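Local coordinates for protein glycosyltransferase (Rickettsia africae, PDB 7MI0) that probably transfers sugar from an activated donor to an acceptor, as a GT-B fold glycosyltransferase of the GT4 family, at residues 85-90 with 116-121; 159-164 with 297-302; 244-249 with 273-278. One frame throughout, in Å; residues are numbered along the deposited sequence.

Contact 1. Residues 85-90 with 116-121; sequences VILNNA and SYLATK
The flat groups take no part across this contact; each is held by a partner elsewhere in the domain. The ring of Tyr-117 turns off the flank of its helix, CG anti to the backbone N (chi1 170°), and meets Phe-127 in a T-shaped pair. The side chain of Asn-89 touches Met-76 and Ser-115, and its ND2 gives a hydrogen bond to the carbonyl of Asn-77. Between the helices the contact is aliphatic, and its centre is Leu-118. Its CB rests on the methyl of Ala-90, with CB of Leu-118 and CB of Ala-90 3.6 Å apart. Because CG of Leu-118 is anti to the carbonyl carbon (chi1 -71°), the branch then runs on along helix 83-100, where its CD1 lies 3.7 Å from CD2 of Leu-87, the two chains crossing obliquely, and more loosely 4.3 Å from CG2 of Ile-86. Leu-118 thus lies against Ile-86, Leu-87 and Ala-90, which are spaced over one turn of the partner helix. Both helices belong to the N-terminal Rossmann-like domain of the GT-B fold: one leads into strand 104-107 and the other follows it, so that they are neighbours beside the parallel sheet. Their local axes approach to 8.4 Å and cross at -47°, consistent with ridges-into-grooves packing. Ala-90 and Ala-119 mark the tightest backbone approach, with CA of Ala-90 4.9 Å from CA of Ala-119, and CB of Ala-119 sits 3.7 Å from the carbonyl O of Ala-90. Farther along, Ala-119 also packs on Ile-93 and Ile-97. The carbonyl O of Ile-86 and OG of Ser-115, just before the second segment, are joined by a hydrogen bond. Within helix 114-122, OG1 of Thr-120 donates to O of Tyr-117 from above the carbonyl plane, while the backbone N of Lys-121 shares that acceptor.

Contact 2. Residues 159-164 with 297-302; sequences SNFVKQ and IEPEAF
OG of Ser-159 is held by two hydrogen bonds, one to each side of the domain boundary. It donates to the carbonyl O of Ala-301, with OG of Ser-159 2.7 Å from O of Ala-301, in the carbonyl plane and on a lone pair. It also accepts from the backbone N of Val-162, with N of Val-162 3.2 Å from OG of Ser-159 at an N-H...O angle of 159°. The second bond makes Ser-159 the N-cap of helix 160-168. The hydroxyl reaches both partners from the crowded position between backbone N and carbonyl carbon (chi1 60°). The carboxylate of Glu-326 takes the next two amides, OE1 from N of Asn-160 and OE2 from N of Phe-161; this helix end would probably favour its ionised form. In GT-B terms, a helix of the N-terminal domain here meets the loop after strand 291-294 of the C-terminal domain. Glu-300, in that loop, matches the first glutamate of the E-x7-E motif, which in relatives lines the donor-sugar site; its CB points away from the helix and its carboxylate forms a salt bridge with Lys-225. Away from the cap the contact is apolar. Phe-161, its CG anti to the backbone N (chi1 175°), sends its ring obliquely against the proline, CZ of Phe-161 lying 3.6 Å from CB of Pro-299. The ring atom CD2 of Phe-161 passes the loop backbone, 3.9 Å from O of Glu-300. Beside it, CG2 of Val-162 touches the methyl of Ala-301, 3.8 Å from its CB.

Contact 3. Residues 244-249 with 273-278; sequences CLMVGD and IQIFGN
Side chains of the two parallel strands meet obliquely on both faces of the sheet. On one face the extended Met-246 slants across to the neighbouring strand, bringing SD of Met-246 to 3.7 Å from CG2 of Ile-273 and, less closely, 4.2 Å from CG1 of Ile-275; Cys-244 touches Ile-273. On the other face Leu-245 and Phe-276 lean together: CD2 of Leu-245 reaches the ring obliquely, 3.5 Å from CE1 of Phe-276, and CG1 of Val-247 lies 3.9 Å from CB of Phe-276. Between the two faces the backbones exchange hydrogen bonds, made by alternate residues of strand 243-247. N of Gln-274 donates to O of Cys-244, nearly along the C=O axis. N of Met-246 gives a nearly straight bond (177°) to O of Gln-274, 3.1 Å away, and N of Phe-276 donates to O of Met-246. A weak bond from N of Gly-248 to O of Phe-276 ends the series as the strands pass into loops. This is the sheet pairing of a beta-alpha-beta crossover, with helix 254-266 as the connection. That helix packs on Ile-273 and Ile-275, helix 227-235 packs on Cys-244, Met-246 and Ile-273, and Tyr-206 meets Phe-276 edge-to-face on the opposite face. Leu-245 and Val-247 make backbone hydrogen bonds to strand 214-218, leaving 273-276 as an outermost strand of the sheet.

How the contacts relate
The three contacts sample the two Rossmann-like domains of a GT-B enzyme and the boundary between them. Contact 1 lies in the N-terminal domain, beside its seven-stranded parallel sheet, and contact 3 at an outer strand of the six-stranded parallel sheet of the C-terminal domain; their centres are about 43 Å apart, on opposite sides of the chain's centre. Contact 2 joins the domains, its centre about 30 Å from that of contact 1 and about 25 Å from that of contact 3. Both segments of contact 1 come earlier in the chain than either segment of contact 2, whereas contact 3 forms entirely between the two segments of contact 2. Local pairings thus build each domain, and contact 2 is one of the places where the two domains touch.

Contact 1. Residues 85-90 with 116-121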
loop_
_atom_site.group_PDB
_atom_site.type_symbol
_atom_site.label_atom_id
_atom_site.label_comp_id
_atom_site.label_asym_id
_atom_site.label_seq_id
_atom_site.Cartn_x
_atom_site.Cartn_y
_atom_site.Cartn_z
ATOM N N VAL A 85 -18.836 24.133 8.485
ATOM C CA VAL A 85 -18.866 22.676 8.495
ATOM C C VAL A 85 -17.668 22.121 9.252
ATOM O O VAL A 85 -17.786 21.129 9.981
ATOM C CB VAL A 85 -18.936 22.142 7.054
ATOM C CG1 VAL A 85 -18.824 20.627 7.037
ATOM C CG2 VAL A 85 -20.237 22.589 6.401
ATOM N N ILE A 86 -16.500 22.753 9.107
ATOM C CA ILE A 86 -15.326 22.318 9.863
ATOM C C ILE A 86 -15.584 22.444 11.359
ATOM O O ILE A 86 -15.336 21.511 12.133
ATOM C CB ILE A 86 -14.081 23.118 9.441
ATOM C CG1 ILE A 86 -13.740 22.850 7.979
ATOM C CG2 ILE A 86 -12.909 22.765 10.325
ATOM C CD1 ILE A 86 -12.578 23.660 7.473
ATOM N N LEU A 87 -16.098 23.601 11.788
ATOM C CA LEU A 87 -16.363 23.817 13.206
ATOM C C LEU A 87 -17.457 22.890 13.715
ATOM O O LEU A 87 -17.406 22.435 14.863
ATOM C CB LEU A 87 -16.750 25.272 13.455
ATOM C CG LEU A 87 -15.634 26.303 13.333
ATOM C CD1 LEU A 87 -16.191 27.701 13.513
ATOM C CD2 LEU A 87 -14.555 26.028 14.359
ATOM N N ASN A 88 -18.457 22.602 12.884
ATOM C CA ASN A 88 -19.551 21.755 13.342
ATOM C C ASN A 88 -19.155 20.283 13.362
ATOM O O ASN A 88 -19.530 19.553 14.288
ATOM C CB ASN A 88 -20.785 21.967 12.472
ATOM C CG ASN A 88 -21.995 21.256 13.017
ATOM O OD1 ASN A 88 -22.545 21.647 14.047
ATOM N ND2 ASN A 88 -22.416 20.194 12.335
ATOM N N ASN A 89 -18.410 19.824 12.351
ATOM C CA ASN A 89 -17.841 18.483 12.425
ATOM C C ASN A 89 -16.944 18.352 13.647
ATOM O O ASN A 89 -17.004 17.350 14.367
ATOM C CB ASN A 89 -17.060 18.153 11.147
ATOM C CG ASN A 89 -17.965 17.764 9.986
ATOM O OD1 ASN A 89 -19.117 17.374 10.177
ATOM N ND2 ASN A 89 -17.437 17.860 8.773
ATOM N N ALA A 90 -16.122 19.368 13.910
ATOM C CA ALA A 90 -15.268 19.331 15.091
ATOM C C ALA A 90 -16.092 19.173 16.361
ATOM O O ALA A 90 -15.684 18.464 17.288
ATOM C CB ALA A 90 -14.409 20.592 15.158
ATOM N N SER A 116 -10.800 17.200 13.021
ATOM C CA SER A 116 -10.302 16.297 14.054
ATOM C C SER A 116 -9.312 16.999 14.975
ATOM O O SER A 116 -9.333 16.789 16.194
ATOM C CB SER A 116 -9.653 15.075 13.411
ATOM O OG SER A 116 -10.517 14.492 12.457
ATOM N N TYR A 117 -8.432 17.830 14.407
ATOM C CA TYR A 117 -7.471 18.578 15.213
ATOM C C TYR A 117 -8.175 19.495 16.210
ATOM O O TYR A 117 -7.752 19.617 17.367
ATOM C CB TYR A 117 -6.552 19.388 14.299
ATOM C CG TYR A 117 -5.689 20.375 15.035
ATOM C CD1 TYR A 117 -4.537 19.963 15.690
ATOM C CD2 TYR A 117 -6.025 21.724 15.082
ATOM C CE1 TYR A 117 -3.743 20.864 16.375
ATOM C CE2 TYR A 117 -5.239 22.633 15.767
ATOM C CZ TYR A 117 -4.099 22.196 16.410
ATOM O OH TYR A 117 -3.310 23.092 17.089
ATOM N N LEU A 118 -9.245 20.161 15.779
ATOM C CA LEU A 118 -10.007 20.979 16.713
ATOM C C LEU A 118 -10.635 20.119 17.802
ATOM O O LEU A 118 -10.667 20.513 18.974
ATOM C CB LEU A 118 -11.076 21.777 15.964
ATOM C CG LEU A 118 -10.600 22.928 15.073
ATOM C CD1 LEU A 118 -11.775 23.603 14.385
ATOM C CD2 LEU A 118 -9.812 23.936 15.882
ATOM N N ALA A 119 -11.128 18.931 17.437
ATOM C CA ALA A 119 -11.815 18.091 18.411
ATOM C C ALA A 119 -10.877 17.663 19.528
ATOM O O ALA A 119 -11.285 17.576 20.693
ATOM C CB ALA A 119 -12.421 16.870 17.722
ATOM N N THR A 120 -9.610 17.404 19.198
ATOM C CA THR A 120 -8.660 16.986 20.221
ATOM C C THR A 120 -8.115 18.169 21.008
ATOM O O THR A 120 -7.822 18.027 22.201
ATOM C CB THR A 120 -7.511 16.197 19.591
ATOM O OG1 THR A 120 -6.852 17.006 18.612
ATOM C CG2 THR A 120 -8.036 14.934 18.927
ATOM N N LYS A 121 -7.973 19.333 20.360
ATOM C CA LYS A 121 -7.530 20.534 21.064
ATOM C C LYS A 121 -8.469 20.881 22.211
ATOM O O LYS A 121 -8.027 21.404 23.239
ATOM C CB LYS A 121 -7.423 21.708 20.082
ATOM C CG LYS A 121 -7.067 23.058 20.716
ATOM C CD LYS A 121 -7.428 24.240 19.804
ATOM C CE LYS A 121 -7.549 25.557 20.588
ATOM N NZ LYS A 121 -8.422 26.585 19.920
#

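Contact 2. Residues 159-164 with 297-302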
loop_
_atom_site.group_PDB
_atom_site.type_symbol
_atom_site.label_atom_id
_atom_site.label_comp_id
_atom_site.label_asym_id
_atom_site.label_seq_id
_atom_site.Cartn_x
_atom_site.Cartn_y
_atom_site.Cartn_z
ATOM N N SER A 159 6.680 5.000 5.055
ATOM C CA SER A 159 7.942 4.587 4.453
ATOM C C SER A 159 9.003 5.619 4.797
ATOM O O SER A 159 8.704 6.706 5.295
ATOM C CB SER A 159 7.810 4.416 2.935
ATOM O OG SER A 159 7.408 5.621 2.296
ATOM N N ASN A 160 10.258 5.267 4.528
ATOM C CA ASN A 160 11.311 6.261 4.678
ATOM C C ASN A 160 11.269 7.288 3.563
ATOM O O ASN A 160 11.757 8.407 3.745
ATOM C CB ASN A 160 12.685 5.599 4.725
ATOM C CG ASN A 160 12.996 5.004 6.087
ATOM O OD1 ASN A 160 13.393 5.717 7.015
ATOM N ND2 ASN A 160 12.818 3.691 6.213
ATOM N N PHE A 161 10.697 6.929 2.417
ATOM C CA PHE A 161 10.502 7.896 1.346
ATOM C C PHE A 161 9.547 9.002 1.782
ATOM O O PHE A 161 9.797 10.186 1.531
ATOM C CB PHE A 161 9.994 7.158 0.109
ATOM C CG PHE A 161 9.637 8.041 -1.038
ATOM C CD1 PHE A 161 10.616 8.675 -1.775
ATOM C CD2 PHE A 161 8.314 8.193 -1.416
ATOM C CE1 PHE A 161 10.281 9.470 -2.848
ATOM C CE2 PHE A 161 7.974 8.984 -2.491
ATOM C CZ PHE A 161 8.961 9.623 -3.209
ATOM N N VAL A 162 8.460 8.640 2.467
ATOM C CA VAL A 162 7.543 9.651 2.981
ATOM C C VAL A 162 8.189 10.435 4.119
ATOM O O VAL A 162 8.003 11.652 4.232
ATOM C CB VAL A 162 6.219 8.994 3.417
ATOM C CG1 VAL A 162 5.367 9.962 4.218
ATOM C CG2 VAL A 162 5.448 8.503 2.201
ATOM N N LYS A 163 8.959 9.758 4.977
ATOM C CA LYS A 163 9.628 10.449 6.076
ATOM C C LYS A 163 10.575 11.520 5.555
ATOM O O LYS A 163 10.657 12.616 6.122
ATOM C CB LYS A 163 10.385 9.449 6.950
ATOM C CG LYS A 163 11.206 10.080 8.072
ATOM C CD LYS A 163 12.299 9.130 8.553
ATOM C CE LYS A 163 13.170 9.748 9.639
ATOM N NZ LYS A 163 12.503 9.768 10.969
ATOM N N GLN A 164 11.299 11.218 4.474
ATOM C CA GLN A 164 12.179 12.216 3.870
ATOM C C GLN A 164 11.395 13.438 3.411
ATOM O O GLN A 164 11.811 14.574 3.654
ATOM C CB GLN A 164 12.949 11.600 2.704
ATOM C CG GLN A 164 14.117 10.753 3.153
ATOM C CD GLN A 164 15.061 11.523 4.052
ATOM O OE1 GLN A 164 15.484 12.634 3.720
ATOM N NE2 GLN A 164 15.387 10.945 5.205
ATOM N N ILE A 297 6.715 4.698 -13.156
ATOM C CA ILE A 297 7.642 5.746 -13.559
ATOM C C ILE A 297 7.466 7.017 -12.747
ATOM O O ILE A 297 8.236 7.971 -12.926
ATOM C CB ILE A 297 7.509 6.044 -15.063
ATOM C CG1 ILE A 297 6.097 6.524 -15.388
ATOM C CG2 ILE A 297 7.833 4.803 -15.864
ATOM C CD1 ILE A 297 5.836 6.677 -16.864
ATOM N N GLU A 298 6.468 7.065 -11.867
ATOM C CA GLU A 298 6.311 8.104 -10.868
ATOM C C GLU A 298 6.320 7.465 -9.485
ATOM O O GLU A 298 5.788 6.362 -9.311
ATOM C CB GLU A 298 5.013 8.904 -11.085
ATOM C CG GLU A 298 5.068 9.813 -12.317
ATOM C CD GLU A 298 3.827 10.682 -12.497
ATOM O OE1 GLU A 298 3.171 11.029 -11.489
ATOM O OE2 GLU A 298 3.509 11.022 -13.659
ATOM N N PRO A 299 6.929 8.110 -8.492
ATOM C CA PRO A 299 7.226 7.410 -7.238
ATOM C C PRO A 299 5.969 7.010 -6.489
ATOM O O PRO A 299 4.930 7.671 -6.559
ATOM C CB PRO A 299 8.037 8.439 -6.445
ATOM C CG PRO A 299 7.586 9.760 -6.987
ATOM C CD PRO A 299 7.313 9.531 -8.444
ATOM N N GLU A 300 6.077 5.900 -5.767
ATOM C CA GLU A 300 5.010 5.406 -4.911
ATOM C C GLU A 300 5.493 5.404 -3.471
ATOM O O GLU A 300 6.664 5.114 -3.202
ATOM C CB GLU A 300 4.572 4.001 -5.321
ATOM C CG GLU A 300 3.904 3.948 -6.681
ATOM C CD GLU A 300 3.456 2.552 -7.054
ATOM O OE1 GLU A 300 4.327 1.689 -7.317
ATOM O OE2 GLU A 300 2.227 2.324 -7.071
ATOM N N ALA A 301 4.587 5.732 -2.551
ATOM C CA ALA A 301 4.950 5.762 -1.140
ATOM C C ALA A 301 5.485 4.411 -0.681
ATOM O O ALA A 301 6.415 4.344 0.131
ATOM C CB ALA A 301 3.740 6.181 -0.305
ATOM N N PHE A 302 4.912 3.326 -1.197
ATOM C CA PHE A 302 5.389 1.979 -0.924
ATOM C C PHE A 302 4.874 1.063 -2.025
ATOM O O PHE A 302 3.767 1.262 -2.538
ATOM C CB PHE A 302 4.929 1.479 0.450
ATOM C CG PHE A 302 3.453 1.206 0.532
ATOM C CD1 PHE A 302 2.556 2.231 0.792
ATOM C CD2 PHE A 302 2.963 -0.079 0.358
ATOM C CE1 PHE A 302 1.200 1.979 0.875
ATOM C CE2 PHE A 302 1.607 -0.337 0.438
ATOM C CZ PHE A 302 0.724 0.693 0.697
#

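Contact 3. Residues 244-249 with 273-278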
loop_
_atom_site.group_PDB
_atom_site.type_symbol
_atom_site.label_atom_id
_atom_site.label_comp_id
_atom_site.label_asym_id
_atom_site.label_seq_id
_atom_site.Cartn_x
_atom_site.Cartn_y
_atom_site.Cartn_z
ATOM N N CYS A 244 2.800 -12.946 -20.205
ATOM C CA CYS A 244 2.688 -11.845 -19.259
ATOM C C CYS A 244 1.227 -11.540 -18.964
ATOM O O CYS A 244 0.429 -11.346 -19.886
ATOM C CB CYS A 244 3.377 -10.592 -19.789
ATOM S SG CYS A 244 3.255 -9.230 -18.633
ATOM N N LEU A 245 0.893 -11.476 -17.678
ATOM C CA LEU A 245 -0.451 -11.160 -17.213
ATOM C C LEU A 245 -0.467 -9.782 -16.566
ATOM O O LEU A 245 0.291 -9.524 -15.622
ATOM C CB LEU A 245 -0.943 -12.204 -16.210
ATOM C CG LEU A 245 -1.265 -13.598 -16.739
ATOM C CD1 LEU A 245 -1.320 -14.576 -15.585
ATOM C CD2 LEU A 245 -2.585 -13.582 -17.486
ATOM N N MET A 246 -1.334 -8.905 -17.068
ATOM C CA MET A 246 -1.565 -7.586 -16.488
ATOM C C MET A 246 -2.927 -7.603 -15.808
ATOM O O MET A 246 -3.962 -7.560 -16.484
ATOM C CB MET A 246 -1.500 -6.500 -17.557
ATOM C CG MET A 246 -0.108 -6.219 -18.063
ATOM S SD MET A 246 -0.122 -5.299 -19.611
ATOM C CE MET A 246 1.600 -4.822 -19.709
ATOM N N VAL A 247 -2.931 -7.668 -14.478
ATOM C CA VAL A 247 -4.166 -7.759 -13.708
ATOM C C VAL A 247 -4.283 -6.532 -12.814
ATOM O O VAL A 247 -3.333 -6.171 -12.108
ATOM C CB VAL A 247 -4.234 -9.061 -12.889
ATOM C CG1 VAL A 247 -4.307 -10.259 -13.822
ATOM C CG2 VAL A 247 -3.038 -9.182 -11.966
ATOM N N GLY A 248 -5.447 -5.899 -12.854
ATOM C CA GLY A 248 -5.701 -4.672 -12.126
ATOM C C GLY A 248 -6.913 -3.977 -12.695
ATOM O O GLY A 248 -7.430 -4.339 -13.753
ATOM N N ASP A 249 -7.372 -2.962 -11.964
ATOM C CA ASP A 249 -8.555 -2.226 -12.395
ATOM C C ASP A 249 -8.328 -1.616 -13.768
ATOM O O ASP A 249 -7.243 -1.118 -14.072
ATOM C CB ASP A 249 -8.915 -1.123 -11.399
ATOM C CG ASP A 249 -10.031 -0.225 -11.916
ATOM O OD1 ASP A 249 -11.126 -0.751 -12.211
ATOM O OD2 ASP A 249 -9.814 1.000 -12.040
ATOM N N ILE A 273 0.992 -11.172 -23.986
ATOM C CA ILE A 273 0.548 -10.235 -22.963
ATOM C C ILE A 273 -0.961 -10.108 -23.083
ATOM O O ILE A 273 -1.473 -9.797 -24.164
ATOM C CB ILE A 273 1.208 -8.851 -23.112
ATOM C CG1 ILE A 273 2.684 -8.989 -23.492
ATOM C CG2 ILE A 273 1.057 -8.054 -21.823
ATOM C CD1 ILE A 273 3.312 -7.709 -23.990
ATOM N N GLN A 274 -1.677 -10.356 -21.989
ATOM C CA GLN A 274 -3.121 -10.181 -21.981
ATOM C C GLN A 274 -3.549 -9.432 -20.727
ATOM O O GLN A 274 -2.975 -9.616 -19.648
ATOM C CB GLN A 274 -3.864 -11.521 -22.083
ATOM C CG GLN A 274 -5.242 -11.389 -22.731
ATOM C CD GLN A 274 -5.946 -12.720 -22.910
ATOM O OE1 GLN A 274 -5.343 -13.784 -22.758
ATOM N NE2 GLN A 274 -7.233 -12.668 -23.233
ATOM N N ILE A 275 -4.565 -8.586 -20.887
ATOM C CA ILE A 275 -5.024 -7.674 -19.849
ATOM C C ILE A 275 -6.306 -8.227 -19.243
ATOM O O ILE A 275 -7.223 -8.632 -19.970
ATOM C CB ILE A 275 -5.245 -6.264 -20.421
ATOM C CG1 ILE A 275 -3.972 -5.777 -21.121
ATOM C CG2 ILE A 275 -5.685 -5.295 -19.326
ATOM C CD1 ILE A 275 -4.179 -4.563 -22.001
ATOM N N PHE A 276 -6.373 -8.248 -17.914
ATOM C CA PHE A 276 -7.516 -8.783 -17.194
ATOM C C PHE A 276 -7.974 -7.791 -16.140
ATOM O O PHE A 276 -7.167 -7.057 -15.562
ATOM C CB PHE A 276 -7.181 -10.132 -16.526
ATOM C CG PHE A 276 -6.993 -11.260 -17.499
ATOM C CD1 PHE A 276 -5.745 -11.543 -18.024
ATOM C CD2 PHE A 276 -8.071 -12.034 -17.895
ATOM C CE1 PHE A 276 -5.575 -12.575 -18.925
ATOM C CE2 PHE A 276 -7.906 -13.068 -18.794
ATOM C CZ PHE A 276 -6.655 -13.338 -19.308
ATOM N N GLY A 277 -9.281 -7.775 -15.896
ATOM C CA GLY A 277 -9.827 -7.024 -14.782
ATOM C C GLY A 277 -9.301 -7.532 -13.451
ATOM O O GLY A 277 -8.602 -8.542 -13.359
ATOM N N ASN A 278 -9.662 -6.811 -12.391
ATOM C CA ASN A 278 -9.064 -7.056 -11.086
ATOM C C ASN A 278 -9.251 -8.509 -10.657
ATOM O O ASN A 278 -10.246 -9.161 -10.985
ATOM C CB ASN A 278 -9.654 -6.116 -10.034
ATOM C CG ASN A 278 -8.873 -6.141 -8.732
ATOM O OD1 ASN A 278 -7.726 -6.600 -8.686
ATOM N ND2 ASN A 278 -9.489 -5.646 -7.665
#